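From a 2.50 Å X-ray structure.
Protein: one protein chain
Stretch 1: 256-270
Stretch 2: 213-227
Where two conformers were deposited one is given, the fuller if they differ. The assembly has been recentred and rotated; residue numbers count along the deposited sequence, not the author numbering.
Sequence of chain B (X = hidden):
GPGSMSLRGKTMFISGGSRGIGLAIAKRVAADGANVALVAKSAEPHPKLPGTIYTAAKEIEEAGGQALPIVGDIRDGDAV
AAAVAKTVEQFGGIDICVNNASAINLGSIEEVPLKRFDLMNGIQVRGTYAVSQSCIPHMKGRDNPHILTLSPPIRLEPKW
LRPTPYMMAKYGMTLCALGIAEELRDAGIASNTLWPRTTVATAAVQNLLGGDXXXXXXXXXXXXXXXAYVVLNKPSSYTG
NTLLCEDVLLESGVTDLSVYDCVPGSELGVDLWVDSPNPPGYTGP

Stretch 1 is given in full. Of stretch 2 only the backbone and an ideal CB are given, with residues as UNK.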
ATOM      1  N   ASP B 256       8.555  -4.824  34.205  1.00 34.95           N
ATOM      2  CA  ASP B 256       9.360  -3.617  34.308  1.00 35.11           C
ATOM      3  C   ASP B 256       9.895  -3.253  32.923  1.00 33.46           C
ATOM      4  O   ASP B 256      10.919  -3.757  32.516  1.00 33.36           O
ATOM      5  CB  ASP B 256      10.499  -3.885  35.292  1.00 35.86           C
ATOM      6  CG  ASP B 256      11.428  -2.682  35.490  1.00 38.30           C
ATOM      7  OD1 ASP B 256      11.122  -1.583  34.980  1.00 40.20           O
ATOM      8  OD2 ASP B 256      12.476  -2.838  36.166  1.00 40.55           O
ATOM      9  N   LEU B 257       9.203  -2.381  32.203  1.00 32.64           N
ATOM     10  CA  LEU B 257       9.680  -1.945  30.889  1.00 31.47           C
ATOM     11  C   LEU B 257      10.885  -0.988  30.920  1.00 31.27           C
ATOM     12  O   LEU B 257      11.475  -0.722  29.878  1.00 30.62           O
ATOM     13  CB  LEU B 257       8.542  -1.292  30.095  1.00 30.93           C
ATOM     14  CG  LEU B 257       7.382  -2.193  29.672  1.00 30.91           C
ATOM     15  CD1 LEU B 257       6.120  -1.372  29.311  1.00 30.31           C
ATOM     16  CD2 LEU B 257       7.805  -3.129  28.527  1.00 26.29           C
ATOM     17  N   SER B 258      11.250  -0.475  32.097  1.00 32.16           N
ATOM     18  CA  SER B 258      12.366   0.480  32.215  0.50 32.22           C
ATOM     19  C   SER B 258      13.694  -0.101  31.757  1.00 31.56           C
ATOM     20  O   SER B 258      14.600   0.642  31.394  1.00 31.56           O
ATOM     21  CB  SER B 258      12.532   0.976  33.662  0.50 33.67           C
ATOM     22  OG  SER B 258      11.460   1.813  34.048  0.50 34.54           O
ATOM     23  N   VAL B 259      13.831  -1.418  31.780  1.00 31.46           N
ATOM     24  CA  VAL B 259      15.081  -2.027  31.328  1.00 31.53           C
ATOM     25  C   VAL B 259      15.324  -1.768  29.829  1.00 30.82           C
ATOM     26  O   VAL B 259      16.428  -2.020  29.319  1.00 31.42           O
ATOM     27  CB  VAL B 259      15.104  -3.546  31.606  1.00 31.87           C
ATOM     28  CG1 VAL B 259      14.975  -3.816  33.131  1.00 33.37           C
ATOM     29  CG2 VAL B 259      13.990  -4.276  30.809  1.00 31.14           C
ATOM     30  N   TYR B 260      14.293  -1.292  29.128  1.00 29.95           N
ATOM     31  CA  TYR B 260      14.410  -0.914  27.712  1.00 29.05           C
ATOM     32  C   TYR B 260      14.640   0.588  27.499  1.00 29.23           C
ATOM     33  O   TYR B 260      14.997   1.026  26.405  1.00 28.29           O
ATOM     34  CB  TYR B 260      13.165  -1.377  26.945  1.00 28.00           C
ATOM     35  CG  TYR B 260      12.965  -2.868  27.052  1.00 26.81           C
ATOM     36  CD1 TYR B 260      13.842  -3.749  26.427  1.00 24.37           C
ATOM     37  CD2 TYR B 260      11.941  -3.400  27.814  1.00 25.98           C
ATOM     38  CE1 TYR B 260      13.698  -5.116  26.539  1.00 22.71           C
ATOM     39  CE2 TYR B 260      11.787  -4.790  27.922  1.00 25.84           C
ATOM     40  CZ  TYR B 260      12.674  -5.630  27.276  1.00 23.79           C
ATOM     41  OH  TYR B 260      12.519  -6.992  27.365  1.00 24.22           O
ATOM     42  N   ASP B 261      14.442   1.372  28.549  1.00 30.59           N
ATOM     43  CA  ASP B 261      14.599   2.818  28.458  1.00 31.38           C
ATOM     44  C   ASP B 261      16.094   3.164  28.328  1.00 31.96           C
ATOM     45  O   ASP B 261      16.946   2.618  29.043  1.00 32.28           O
ATOM     46  CB  ASP B 261      13.948   3.521  29.670  1.00 32.25           C
ATOM     47  CG  ASP B 261      12.441   3.256  29.778  1.00 32.65           C
ATOM     48  OD1 ASP B 261      11.908   2.454  28.978  1.00 31.12           O
ATOM     49  OD2 ASP B 261      11.795   3.831  30.685  1.00 33.32           O
ATOM     50  N   CYS B 262      16.411   4.037  27.370  1.00 32.13           N
ATOM     51  CA  CYS B 262      17.776   4.518  27.204  1.00 32.10           C
ATOM     52  C   CYS B 262      18.165   5.271  28.470  1.00 33.92           C
ATOM     53  O   CYS B 262      19.278   5.126  28.929  1.00 34.31           O
ATOM     54  CB  CYS B 262      17.884   5.444  25.995  1.00 31.49           C
ATOM     55  SG  CYS B 262      17.513   4.709  24.389  1.00 27.72           S
ATOM     56  N   VAL B 263      17.228   6.057  29.024  1.00 35.01           N
ATOM     57  CA  VAL B 263      17.392   6.711  30.327  1.00 36.70           C
ATOM     58  C   VAL B 263      16.145   6.577  31.219  1.00 37.33           C
ATOM     59  O   VAL B 263      15.179   7.330  31.052  1.00 37.34           O
ATOM     60  CB  VAL B 263      17.704   8.211  30.157  1.00 37.49           C
ATOM     61  CG1 VAL B 263      17.858   8.897  31.539  1.00 38.62           C
ATOM     62  CG2 VAL B 263      18.975   8.403  29.293  1.00 37.73           C
ATOM     63  N   PRO B 264      16.163   5.626  32.178  1.00 38.09           N
ATOM     64  CA  PRO B 264      14.995   5.389  33.060  1.00 39.26           C
ATOM     65  C   PRO B 264      14.493   6.606  33.851  1.00 41.04           C
ATOM     66  O   PRO B 264      15.288   7.444  34.274  1.00 42.27           O
ATOM     67  CB  PRO B 264      15.475   4.291  34.007  1.00 39.07           C
ATOM     68  CG  PRO B 264      16.516   3.561  33.249  1.00 38.31           C
ATOM     69  CD  PRO B 264      17.165   4.550  32.301  1.00 37.85           C
ATOM     70  N   GLY B 265      13.173   6.698  34.011  1.00 42.06           N
ATOM     71  CA  GLY B 265      12.536   7.805  34.729  1.00 43.65           C
ATOM     72  C   GLY B 265      12.397   9.080  33.908  1.00 43.94           C
ATOM     73  O   GLY B 265      12.169  10.158  34.474  1.00 44.85           O
ATOM     74  N   SER B 266      12.565   8.964  32.584  1.00 42.89           N
ATOM     75  CA  SER B 266      12.331  10.078  31.663  1.00 42.46           C
ATOM     76  C   SER B 266      10.911  10.043  31.151  1.00 41.84           C
ATOM     77  O   SER B 266      10.240   9.036  31.220  1.00 40.68           O
ATOM     78  CB  SER B 266      13.245  10.000  30.438  1.00 41.45           C
ATOM     79  OG  SER B 266      14.604  10.116  30.777  1.00 42.43           O
ATOM     80  N   GLU B 267      10.484  11.172  30.608  1.00 42.40           N
ATOM     81  CA  GLU B 267       9.239  11.263  29.878  1.00 42.38           C
ATOM     82  C   GLU B 267       9.523  10.721  28.469  1.00 39.40           C
ATOM     83  O   GLU B 267      10.351  11.271  27.756  1.00 39.09           O
ATOM     84  CB  GLU B 267       8.743  12.726  29.833  1.00 44.11           C
ATOM     85  CG  GLU B 267       7.203  12.890  29.976  1.00 48.85           C
ATOM     86  CD  GLU B 267       6.683  12.622  31.412  1.00 55.16           C
ATOM     87  OE1 GLU B 267       7.487  12.696  32.382  1.00 57.31           O
ATOM     88  OE2 GLU B 267       5.463  12.337  31.561  1.00 58.19           O
ATOM     89  N   LEU B 268       8.857   9.637  28.075  1.00 36.85           N
ATOM     90  CA  LEU B 268       9.183   8.990  26.820  1.00 33.97           C
ATOM     91  C   LEU B 268       8.384   9.572  25.665  1.00 32.94           C
ATOM     92  O   LEU B 268       7.241  10.006  25.835  1.00 33.32           O
ATOM     93  CB  LEU B 268       8.946   7.499  26.929  1.00 33.43           C
ATOM     94  CG  LEU B 268       9.929   6.754  27.821  1.00 32.52           C
ATOM     95  CD1 LEU B 268       9.447   5.346  28.123  1.00 30.40           C
ATOM     96  CD2 LEU B 268      11.294   6.722  27.149  1.00 31.34           C
ATOM     97  N   GLY B 269       9.002   9.598  24.489  1.00 31.08           N
ATOM     98  CA  GLY B 269       8.347  10.056  23.261  1.00 30.09           C
ATOM     99  C   GLY B 269       7.597   8.909  22.588  1.00 28.82           C
ATOM    100  O   GLY B 269       7.748   7.736  22.974  1.00 29.25           O
ATOM    101  N   VAL B 270       6.786   9.232  21.584  1.00 27.13           N
ATOM    102  CA  VAL B 270       5.985   8.213  20.902  1.00 25.49           C
ATOM    103  C   VAL B 270       6.441   7.973  19.482  1.00 23.58           C
ATOM    104  O   VAL B 270       6.813   8.896  18.769  1.00 23.52           O
ATOM    105  CB  VAL B 270       4.437   8.539  20.914  1.00 25.90           C
ATOM    106  CG1 VAL B 270       3.887   8.406  22.305  1.00 26.73           C
ATOM    107  CG2 VAL B 270       4.123   9.936  20.310  1.00 24.77           C
ATOM    108  N   UNK B 213      25.693  10.676  23.528  1.00 56.01           N
ATOM    109  CA  UNK B 213      24.587  11.299  24.286  1.00 55.85           C
ATOM    110  C   UNK B 213      23.337  10.418  24.506  1.00 53.85           C
ATOM    111  O   UNK B 213      23.016   9.538  23.703  1.00 52.49           O
ATOM    112  CB  UNK B 213      24.154  12.573  23.557  1.00 55.85           C
ATOM    113  N   UNK B 214      22.645  10.711  25.609  1.00 53.02           N
ATOM    114  CA  UNK B 214      21.532   9.919  26.104  1.00 51.46           C
ATOM    115  C   UNK B 214      20.303  10.307  25.319  1.00 49.53           C
ATOM    116  O   UNK B 214      19.996  11.501  25.193  1.00 49.99           O
ATOM    117  CB  UNK B 214      21.317  10.120  27.605  1.00 51.46           C
ATOM    118  N   UNK B 215      19.617   9.309  24.774  1.00 46.68           N
ATOM    119  CA  UNK B 215      18.390   9.560  24.028  1.00 44.87           C
ATOM    120  C   UNK B 215      17.250   9.305  25.001  1.00 43.15           C
ATOM    121  O   UNK B 215      16.694   8.219  25.048  1.00 42.38           O
ATOM    122  CB  UNK B 215      18.282   8.684  22.778  1.00 44.87           C
ATOM    123  N   UNK B 216      16.934  10.325  25.789  1.00 42.08           N
ATOM    124  CA  UNK B 216      16.133  10.174  27.000  1.00 41.09           C
ATOM    125  C   UNK B 216      14.694   9.841  26.669  1.00 39.14           C
ATOM    126  O   UNK B 216      14.013   9.195  27.447  1.00 38.89           O
ATOM    127  CB  UNK B 216      16.192  11.448  27.845  1.00 41.09           C
ATOM    128  N   UNK B 217      14.242  10.259  25.500  1.00 37.02           N
ATOM    129  CA  UNK B 217      12.877   9.990  25.082  1.00 35.94           C
ATOM    130  C   UNK B 217      12.712   8.658  24.343  1.00 32.67           C
ATOM    131  O   UNK B 217      11.644   8.376  23.851  1.00 31.42           O
ATOM    132  CB  UNK B 217      12.388  11.132  24.189  1.00 35.94           C
ATOM    133  N   UNK B 218      13.766   7.848  24.267  1.00 30.83           N
ATOM    134  CA  UNK B 218      13.795   6.676  23.388  1.00 28.87           C
ATOM    135  C   UNK B 218      14.011   5.386  24.156  1.00 28.14           C
ATOM    136  O   UNK B 218      14.326   5.401  25.344  1.00 29.04           O
ATOM    137  CB  UNK B 218      14.894   6.833  22.335  1.00 28.87           C
ATOM    138  N   UNK B 219      13.844   4.267  23.466  1.00 26.66           N
ATOM    139  CA  UNK B 219      14.131   2.946  24.035  1.00 26.40           C
ATOM    140  C   UNK B 219      15.193   2.222  23.216  1.00 25.48           C
ATOM    141  O   UNK B 219      15.472   2.589  22.065  1.00 24.40           O
ATOM    142  CB  UNK B 219      12.856   2.103  24.104  1.00 26.40           C
ATOM    143  N   UNK B 220      15.776   1.197  23.834  1.00 25.66           N
ATOM    144  CA  UNK B 220      16.837   0.391  23.222  1.00 25.82           C
ATOM    145  C   UNK B 220      16.293  -0.641  22.219  1.00 24.28           C
ATOM    146  O   UNK B 220      15.140  -1.036  22.291  1.00 24.44           O
ATOM    147  CB  UNK B 220      17.634  -0.326  24.314  1.00 25.82           C
ATOM    148  N   UNK B 221      17.135  -1.079  21.271  1.00 23.66           N
ATOM    149  CA  UNK B 221      16.662  -2.026  20.255  1.00 22.75           C
ATOM    150  C   UNK B 221      16.201  -3.348  20.829  1.00 22.55           C
ATOM    151  O   UNK B 221      15.404  -4.050  20.210  1.00 21.97           O
ATOM    152  CB  UNK B 221      17.770  -2.287  19.232  1.00 22.75           C
ATOM    153  N   UNK B 222      16.696  -3.671  22.014  1.00 23.14           N
ATOM    154  CA  UNK B 222      16.247  -4.850  22.750  1.00 23.37           C
ATOM    155  C   UNK B 222      14.737  -4.890  22.942  1.00 22.09           C
ATOM    156  O   UNK B 222      14.177  -5.950  22.978  1.00 22.30           O
ATOM    157  CB  UNK B 222      16.935  -4.902  24.115  1.00 23.37           C
ATOM    158  N   UNK B 223      14.070  -3.751  23.054  1.00 20.98           N
ATOM    159  CA  UNK B 223      12.626  -3.780  23.176  1.00 20.57           C
ATOM    160  C   UNK B 223      11.998  -4.485  21.976  1.00 19.91           C
ATOM    161  O   UNK B 223      11.040  -5.218  22.145  1.00 20.14           O
ATOM    162  CB  UNK B 223      12.074  -2.359  23.312  1.00 20.57           C
ATOM    163  N   UNK B 224      12.582  -4.313  20.793  1.00 19.33           N
ATOM    164  CA  UNK B 224      12.125  -4.969  19.566  1.00 19.02           C
ATOM    165  C   UNK B 224      12.575  -6.434  19.507  1.00 19.79           C
ATOM    166  O   UNK B 224      11.796  -7.324  19.149  1.00 20.06           O
ATOM    167  CB  UNK B 224      12.646  -4.214  18.342  1.00 19.02           C
ATOM    168  N   UNK B 225      13.845  -6.682  19.830  1.00 20.46           N
ATOM    169  CA  UNK B 225      14.399  -8.057  19.851  1.00 21.08           C
ATOM    170  C   UNK B 225      13.631  -8.977  20.813  1.00 21.61           C
ATOM    171  O   UNK B 225      13.190 -10.053  20.430  1.00 22.35           O
ATOM    172  CB  UNK B 225      15.875  -8.021  20.252  1.00 21.08           C
ATOM    173  N   UNK B 226      13.463  -8.545  22.055  1.00 22.05           N
ATOM    174  CA  UNK B 226      12.709  -9.329  23.046  1.00 22.58           C
ATOM    175  C   UNK B 226      11.250  -9.524  22.630  1.00 22.24           C
ATOM    176  O   UNK B 226      10.717 -10.620  22.780  1.00 22.93           O
ATOM    177  CB  UNK B 226      12.767  -8.644  24.413  1.00 22.58           C
ATOM    178  N   UNK B 227      10.604  -8.494  22.082  1.00 21.48           N
ATOM    179  CA  UNK B 227       9.200  -8.662  21.649  1.00 21.22           C
ATOM    180  C   UNK B 227       9.139  -9.678  20.487  1.00 21.45           C
ATOM    181  O   UNK B 227       8.311 -10.588  20.494  1.00 21.83           O
ATOM    182  CB  UNK B 227       8.600  -7.321  21.221  1.00 21.22           C
TER

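Position 213 lies beyond the reach of stretch 1, so nearly any residue would serve; it is Glu 213, which makes no contact with stretch 1.

At 214 the CB points sideways but comes close to the methyl CG2 of Val 263, leaving little room for a bulky group directed that way. A small apolar residue suits, and Ala 214 places its CB 3.4 Å from Val 263 CG2.

Position 215 opens a type I turn, with its CB sideways and the sulfur of Cys 262 in range. Apolar residues of several sizes would fit. Met 215 sets its CB 4.3 Å from Cys 262 SG, while the end of its side chain leads away.

At 216 the CB points sideways, with Ser 266 OG and Val 263 CB on one side of it; a small residue fits, though stretch 1 does not rule out a longer one. Ala 216 meets both, with its CB 3.6 Å from Ser 266 OG and 4.2 Å from Val 263 CB.

The backbone at 217 is fixed by a hydrogen bond from Gly 269 N to the carbonyl O of 217 (3.0 Å). Its CB points sideways near the carbonyl of Glu 267, with that of Leu 268 further along, so a long donor would find acceptors; a shorter polar residue could also be accommodated. Arg 217 runs along this edge: NE makes a weak hydrogen bond to Glu 267 O (3.4 Å), and Leu 268 O and Gly 269 CA lie over one face of the guanidinium.

At 218 the CB points away overall, though it touches Cys 262 SG. The backbone O of 218 accepts a hydrogen bond from Cys 262 N (3.2 Å), a bond any residue with this backbone could make. A small residue is comfortable; Ser 218 has its OG bonded elsewhere in the structure.

Position 219 is bridged to Asp 261, whose carboxylate offers a negative charge; Leu 257 and Leu 268 supply apolar surfaces nearby. Lysine or arginine would answer the charge, but a planar group can also use the leucines. Arg 219 does both: NE forms a salt bridge with Asp 261 OD1 (2.7 Å), while Leu 257 CB and Leu 268 CD1 cover opposite faces of the guanidinium. A water links its NH2 to Asp 261 OD2.

At 220 backbone N donates to Tyr 260 O (2.7 Å), which excludes proline here. The carbonyl O of Val 259 lies some way off, where a long chain, preferably a basic one, could reach it. Lys 220 extends until its CE is 3.3 Å from Val 259 O.

Position 221 points away, and its phi of -62° permits proline; it is Pro 221.

At 222 the CB faces the Tyr 260 ring, but many residues could turn outward beyond it, as Glu 222 does.

Position 223 meets the same ring, inviting an aliphatic group. Val 223 lays CG2 over one face of the Tyr 260 ring, 4.2 Å from its centroid, in a CH-pi contact.

At 224 the CB points away and at 225 sideways, with nothing of stretch 1 within 5.5 Å; many helix-compatible residues would do, and these are Tyr 224 and Ala 225.

At 226 the CB points toward Tyr 260 OH, calling for a short acceptor. Asp 226 OD2 accepts a hydrogen bond from Tyr 260 OH (2.5 Å).

At 227 the CB points sideways, again with nothing of stretch 1 within 5.5 Å, so the choice is equally free; it is Ala 227.

Stretch 2 (213-227) EAMARSRKPEVYADA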
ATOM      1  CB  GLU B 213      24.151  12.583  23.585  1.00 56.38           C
ATOM      2  CG  GLU B 213      23.659  13.658  24.537  1.00 58.36           C
ATOM      3  CD  GLU B 213      23.384  14.935  23.800  1.00 59.66           C
ATOM      4  OE1 GLU B 213      22.590  14.852  22.836  1.00 60.27           O
ATOM      5  OE2 GLU B 213      23.965  15.990  24.154  1.00 60.08           O
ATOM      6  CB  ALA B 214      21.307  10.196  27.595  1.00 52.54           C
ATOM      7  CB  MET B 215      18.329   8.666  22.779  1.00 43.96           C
ATOM      8  CG  MET B 215      19.478   8.928  21.786  1.00 44.66           C
ATOM      9  SD  MET B 215      19.241  10.423  20.790  1.00 46.64           S
ATOM     10  CE  MET B 215      19.965  11.703  21.796  1.00 46.73           C
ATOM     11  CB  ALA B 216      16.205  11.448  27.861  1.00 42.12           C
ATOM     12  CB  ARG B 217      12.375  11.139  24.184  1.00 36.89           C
ATOM     13  CG  ARG B 217      12.514  12.561  24.799  1.00 40.90           C
ATOM     14  CD  ARG B 217      11.414  13.521  24.290  1.00 44.15           C
ATOM     15  NE  ARG B 217      10.219  13.501  25.144  1.00 46.35           N
ATOM     16  CZ  ARG B 217       8.955  13.606  24.723  1.00 48.90           C
ATOM     17  NH1 ARG B 217       8.647  13.729  23.438  1.00 48.27           N
ATOM     18  NH2 ARG B 217       7.967  13.569  25.606  1.00 52.41           N
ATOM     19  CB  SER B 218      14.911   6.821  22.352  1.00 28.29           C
ATOM     20  OG  SER B 218      14.700   7.952  21.534  1.00 27.72           O
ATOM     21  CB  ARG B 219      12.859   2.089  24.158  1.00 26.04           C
ATOM     22  CG  ARG B 219      11.978   2.496  25.334  1.00 26.75           C
ATOM     23  CD  ARG B 219      10.794   1.558  25.580  1.00 26.68           C
ATOM     24  NE  ARG B 219      10.262   1.802  26.917  1.00 26.87           N
ATOM     25  CZ  ARG B 219       8.986   2.025  27.236  1.00 26.51           C
ATOM     26  NH1 ARG B 219       8.012   1.978  26.338  1.00 26.16           N
ATOM     27  NH2 ARG B 219       8.681   2.263  28.499  1.00 27.29           N
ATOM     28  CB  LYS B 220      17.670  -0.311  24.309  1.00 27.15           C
ATOM     29  CG  LYS B 220      18.345   0.639  25.296  1.00 30.03           C
ATOM     30  CD  LYS B 220      19.383  -0.063  26.181  1.00 35.47           C
ATOM     31  CE  LYS B 220      18.768  -0.675  27.475  1.00 39.18           C
ATOM     32  NZ  LYS B 220      19.702  -1.675  28.176  1.00 39.29           N
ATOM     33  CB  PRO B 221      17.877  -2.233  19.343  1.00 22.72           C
ATOM     34  CG  PRO B 221      18.988  -1.454  19.937  1.00 23.49           C
ATOM     35  CD  PRO B 221      18.475  -0.546  20.966  1.00 23.44           C
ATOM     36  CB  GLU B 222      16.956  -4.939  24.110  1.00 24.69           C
ATOM     37  CG  GLU B 222      18.394  -5.512  24.034  1.00 27.93           C
ATOM     38  CD  GLU B 222      19.499  -4.469  23.713  1.00 31.31           C
ATOM     39  OE1 GLU B 222      19.210  -3.295  23.381  1.00 31.23           O
ATOM     40  OE2 GLU B 222      20.688  -4.855  23.805  1.00 35.97           O
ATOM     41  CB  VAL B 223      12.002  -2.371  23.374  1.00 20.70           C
ATOM     42  CG1 VAL B 223      11.884  -1.606  22.045  1.00 19.51           C
ATOM     43  CG2 VAL B 223      10.661  -2.494  24.030  1.00 18.18           C
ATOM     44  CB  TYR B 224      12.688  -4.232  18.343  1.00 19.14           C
ATOM     45  CG  TYR B 224      11.703  -3.825  17.260  1.00 18.13           C
ATOM     46  CD1 TYR B 224      10.739  -4.699  16.790  1.00 17.04           C
ATOM     47  CD2 TYR B 224      11.806  -2.567  16.644  1.00 20.06           C
ATOM     48  CE1 TYR B 224       9.857  -4.331  15.788  1.00 16.90           C
ATOM     49  CE2 TYR B 224      10.926  -2.188  15.638  1.00 18.95           C
ATOM     50  CZ  TYR B 224       9.955  -3.078  15.217  1.00 18.53           C
ATOM     51  OH  TYR B 224       9.086  -2.701  14.225  1.00 18.11           O
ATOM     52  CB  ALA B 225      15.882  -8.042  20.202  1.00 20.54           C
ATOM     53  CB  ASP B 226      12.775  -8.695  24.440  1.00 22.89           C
ATOM     54  CG  ASP B 226      14.130  -8.879  25.116  1.00 24.12           C
ATOM     55  OD1 ASP B 226      14.987  -9.606  24.579  1.00 23.33           O
ATOM     56  OD2 ASP B 226      14.332  -8.299  26.211  1.00 25.54           O
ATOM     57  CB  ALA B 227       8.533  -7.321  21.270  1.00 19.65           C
TER
HETATM   58  O   HOH W   1      14.727   6.744  27.891  1.00 12.80           O
HETATM   59  O   HOH W   2       9.515   2.700  31.504  1.00 19.38           O
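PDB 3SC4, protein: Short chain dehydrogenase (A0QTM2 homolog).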